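Local coordinates for methanol--corrinoid protein co-methyltransferase (Methanosarcina barkeri, PDB 2I2X), which transfers the methyl group of methanol to the cob(I)amide carried by its partner MtaC, a step of methanogenesis from methanol, at residues Val101-Lys106 / Ala154-Asp159; Ala149-Ala154 / Ala207-Thr212. All coordinates share one frame; numbering follows the deposited sequence.

Contact 1 of 2, residues Val101-Lys106 / Ala154-Asp159; sequences VAHAQK and AENGAD
K106 does most of the gripping here. Its CG lies anti to the backbone N, and bends at chi2 (56°) and chi4 (-73°) fold the chain along G157, with CB 4.0 Å from G157 CA, and the K106 and D159 side chains cross at about a right angle. NZ sits in the fork of the carboxylate, 2.7 Å from D159 OD2 and 2.8 Å from D159 OD1, both on their syn lone pairs. A third bond, 2.9 Å from K106 NZ to G157 O, falls in the carbonyl plane on a lone pair, so three oxygens hold the ammonium. In this TIM barrel, residues 156-159 form the turn that takes helix 143-155 into strand 160-163, and helix 95-116 borders that turn. L122 N of strand 119-126 is a second partner of D159 OD1, which holds the carboxylate in place. G157 has positive phi (126°), and a CB there would clash with A102 O and K106 CB. At the other end, N156 O presses on the helix: A102 CB approaches N156 O at 3.6 Å, and H103 CB, with its ring turned anti to the backbone N, stands 3.5 Å from N156 O.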
# COMPACT_ATOMS: atom_id res chain seq x y z
N VAL A 101 -20.87 -3.83 15.43
CA VAL A 101 -19.51 -3.71 14.94
C VAL A 101 -18.70 -2.83 15.91
O VAL A 101 -17.58 -3.18 16.30
CB VAL A 101 -19.45 -3.17 13.50
CG1 VAL A 101 -18.00 -2.88 13.10
CG2 VAL A 101 -20.12 -4.14 12.53
N ALA A 102 -19.28 -1.72 16.33
CA ALA A 102 -18.60 -0.81 17.24
C ALA A 102 -18.19 -1.57 18.48
O ALA A 102 -17.09 -1.41 18.99
CB ALA A 102 -19.50 0.38 17.62
N HIS A 103 -19.10 -2.42 18.96
CA HIS A 103 -18.86 -3.11 20.22
C HIS A 103 -17.77 -4.17 20.06
O HIS A 103 -16.91 -4.32 20.92
CB HIS A 103 -20.16 -3.70 20.78
CG HIS A 103 -20.03 -4.19 22.19
ND1 HIS A 103 -19.64 -5.48 22.49
CD2 HIS A 103 -20.18 -3.55 23.37
CE1 HIS A 103 -19.59 -5.62 23.80
NE2 HIS A 103 -19.90 -4.46 24.36
N ALA A 104 -17.81 -4.89 18.96
CA ALA A 104 -16.85 -5.93 18.73
C ALA A 104 -15.45 -5.34 18.57
O ALA A 104 -14.49 -5.92 19.09
CB ALA A 104 -17.24 -6.75 17.53
N GLN A 105 -15.34 -4.21 17.87
CA GLN A 105 -14.05 -3.49 17.69
C GLN A 105 -13.48 -2.99 19.02
O GLN A 105 -12.31 -3.26 19.33
CB GLN A 105 -14.19 -2.34 16.70
CG GLN A 105 -14.52 -2.75 15.28
CD GLN A 105 -14.29 -1.62 14.28
OE1 GLN A 105 -13.19 -1.51 13.70
NE2 GLN A 105 -15.30 -0.81 14.04
N LYS A 106 -14.30 -2.28 19.80
CA LYS A 106 -13.84 -1.72 21.09
C LYS A 106 -13.36 -2.78 22.08
O LYS A 106 -12.41 -2.54 22.85
CB LYS A 106 -14.91 -0.83 21.76
CG LYS A 106 -14.33 0.10 22.83
CD LYS A 106 -13.21 0.96 22.17
CE LYS A 106 -12.86 2.16 22.95
NZ LYS A 106 -13.94 3.22 22.87
N ALA A 154 -22.58 5.30 19.35
CA ALA A 154 -21.97 6.07 20.43
C ALA A 154 -22.18 5.39 21.76
O ALA A 154 -21.43 5.61 22.69
CB ALA A 154 -22.54 7.46 20.45
N GLU A 155 -23.20 4.56 21.86
CA GLU A 155 -23.51 3.89 23.10
C GLU A 155 -22.78 2.57 23.20
O GLU A 155 -22.78 1.95 24.26
CB GLU A 155 -25.02 3.68 23.25
CG GLU A 155 -25.67 4.84 23.99
CD GLU A 155 -27.20 4.90 23.87
OE1 GLU A 155 -27.87 3.93 23.42
OE2 GLU A 155 -27.74 5.96 24.25
N ASN A 156 -22.13 2.16 22.11
CA ASN A 156 -21.58 0.83 22.00
C ASN A 156 -20.11 0.75 21.62
O ASN A 156 -19.66 -0.27 21.12
CB ASN A 156 -22.43 0.03 21.03
CG ASN A 156 -23.75 -0.42 21.65
OD1 ASN A 156 -24.80 0.20 21.43
ND2 ASN A 156 -23.69 -1.48 22.44
N GLY A 157 -19.37 1.83 21.84
CA GLY A 157 -17.92 1.80 21.66
C GLY A 157 -17.28 2.85 20.75
O GLY A 157 -16.06 3.06 20.83
N ALA A 158 -18.08 3.51 19.90
CA ALA A 158 -17.54 4.59 19.08
C ALA A 158 -17.19 5.80 19.94
O ALA A 158 -17.97 6.21 20.79
CB ALA A 158 -18.46 4.96 17.93
N ASP A 159 -15.98 6.32 19.73
CA ASP A 159 -15.43 7.44 20.48
C ASP A 159 -15.64 8.75 19.71
O ASP A 159 -15.94 9.79 20.31
CB ASP A 159 -13.93 7.21 20.69
CG ASP A 159 -13.63 6.00 21.57
OD1 ASP A 159 -12.93 5.08 21.09
OD2 ASP A 159 -14.07 5.95 22.73

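Contact 2 of 2, residues Ala149-Ala154 / Ala207-Thr212; sequences AFEQCA and AKKTGT
A154 CB carries this contact, pointing toward two threonines. It lies 3.6 Å from T210 OG1 and 3.7 Å from T212 OG1, so a methyl rests against a pair of hydroxyl oxygens; the T210 and T212 methyls flank it as well. T212 CG2 reaches on to the backbone, 3.5 Å from A154 O. Farther out, K209 stretches a fully extended chain to E151, whose OE1 accepts a hydrogen bond from K209 NZ on its syn lone pair, at a long 3.3 Å, a salt bridge at the surface between two chains that cross obliquely. E151 gets there through a chi1 of 111°, well away from a staggered position, with the rest of its chain extended.

The threonines are set by each other and by the helix end. In both, OG1 takes the crowded position between the backbone N and the carbonyl carbon, and T212 OG1 donates to T210 OG1 over 3.0 Å; T210 OG1 is also bonded to I206 O, one turn back. A Schellman motif turns the chain at G211, whose phi is 70°: T212 N bonds A207 O at 2.9 Å and G211 N bonds K208 O at 3.3 Å. An alanine at T212 would lose the hydroxyl and the methyl, and would probably leave T210 OG1 without its donor and A154 less well packed. Inward, A154 and T212 both touch L161 of strand 160-163, while E151 leans on I206, so helices 143-155 and 181-210 meet side by side over that strand.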
# COMPACT_ATOMS: atom_id res chain seq x y z
N ALA A 149 -28.49 5.77 14.26
CA ALA A 149 -27.19 5.21 13.95
C ALA A 149 -26.09 5.89 14.79
O ALA A 149 -25.26 5.19 15.40
CB ALA A 149 -26.89 5.27 12.46
N PHE A 150 -26.12 7.22 14.85
CA PHE A 150 -25.12 7.94 15.63
C PHE A 150 -25.24 7.53 17.08
O PHE A 150 -24.25 7.22 17.71
CB PHE A 150 -25.26 9.46 15.52
CG PHE A 150 -24.78 10.04 14.23
CD1 PHE A 150 -23.42 10.31 14.02
CD2 PHE A 150 -25.70 10.37 13.22
CE1 PHE A 150 -22.97 10.85 12.82
CE2 PHE A 150 -25.26 10.92 12.00
CZ PHE A 150 -23.88 11.15 11.80
N GLU A 151 -26.44 7.51 17.63
CA GLU A 151 -26.47 7.29 19.06
C GLU A 151 -26.22 5.83 19.50
O GLU A 151 -25.65 5.59 20.56
CB GLU A 151 -27.66 7.96 19.72
CG GLU A 151 -28.72 7.10 20.27
CD GLU A 151 -29.82 7.97 20.91
OE1 GLU A 151 -29.66 8.37 22.10
OE2 GLU A 151 -30.81 8.27 20.21
N GLN A 152 -26.61 4.88 18.66
CA GLN A 152 -26.39 3.48 18.95
C GLN A 152 -24.91 3.15 18.92
O GLN A 152 -24.42 2.45 19.81
CB GLN A 152 -27.17 2.59 18.00
CG GLN A 152 -28.67 2.58 18.26
CD GLN A 152 -28.99 1.93 19.57
OE1 GLN A 152 -28.54 0.81 19.84
NE2 GLN A 152 -29.76 2.64 20.41
N CYS A 153 -24.19 3.67 17.91
CA CYS A 153 -22.75 3.47 17.80
C CYS A 153 -22.04 4.15 18.94
O CYS A 153 -21.04 3.64 19.47
CB CYS A 153 -22.22 4.02 16.49
SG CYS A 153 -22.75 3.04 15.10
N ALA A 154 -22.58 5.30 19.35
CA ALA A 154 -21.97 6.07 20.43
C ALA A 154 -22.18 5.39 21.76
O ALA A 154 -21.43 5.61 22.69
CB ALA A 154 -22.54 7.46 20.45
N ALA A 207 -23.75 13.39 21.00
CA ALA A 207 -22.41 13.23 21.54
C ALA A 207 -22.37 13.63 23.03
O ALA A 207 -21.80 12.91 23.89
CB ALA A 207 -21.40 14.05 20.71
N LYS A 208 -22.98 14.76 23.33
CA LYS A 208 -23.03 15.25 24.68
C LYS A 208 -23.75 14.23 25.56
O LYS A 208 -23.24 13.86 26.63
CB LYS A 208 -23.71 16.62 24.69
CG LYS A 208 -23.59 17.38 26.01
CD LYS A 208 -24.67 18.48 26.08
CE LYS A 208 -24.81 19.07 27.47
NZ LYS A 208 -25.40 20.44 27.42
N LYS A 209 -24.90 13.75 25.10
CA LYS A 209 -25.74 12.83 25.88
C LYS A 209 -25.03 11.51 26.18
O LYS A 209 -25.18 10.95 27.27
CB LYS A 209 -27.07 12.58 25.17
CG LYS A 209 -28.09 11.73 25.95
CD LYS A 209 -29.12 11.10 24.98
CE LYS A 209 -30.08 10.13 25.70
NZ LYS A 209 -31.14 9.58 24.76
N THR A 210 -24.25 11.04 25.22
CA THR A 210 -23.55 9.76 25.34
C THR A 210 -22.10 9.88 25.81
O THR A 210 -21.42 8.87 25.96
CB THR A 210 -23.54 9.04 23.99
OG1 THR A 210 -22.91 9.90 23.02
CG2 THR A 210 -24.98 8.71 23.54
N GLY A 211 -21.62 11.10 26.02
CA GLY A 211 -20.23 11.31 26.48
C GLY A 211 -19.21 10.99 25.40
O GLY A 211 -18.07 10.64 25.72
N THR A 212 -19.59 11.07 24.12
CA THR A 212 -18.65 10.84 23.04
C THR A 212 -18.25 12.14 22.33
O THR A 212 -18.52 13.25 22.81
CB THR A 212 -19.19 9.83 22.05
OG1 THR A 212 -20.38 10.35 21.42
CG2 THR A 212 -19.46 8.48 22.76

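Overall arrangement
Contacts 1 and 2 lie about 10 Å apart, centre to centre, and share A154 and helix 143-155: in contact 1 the turn after this helix meets helix 95-116; in contact 2 the helix itself meets helix 181-210. Their segments alternate along the chain, 101-106, 149-154, 154-159 and 207-212. A probable hydrogen bond from A158 N to C153 O ties them together, and T212 packs against A158 and D159. The three helices lead into neighbouring parallel strands 119-126, 160-163 and 213-216, so the two contacts join successive helix-strand units around the TIM barrel, near the beginnings of the strands. The zinc ligands E164 and C220 follow the far ends of strands 160-163 and 213-216, away from both contacts.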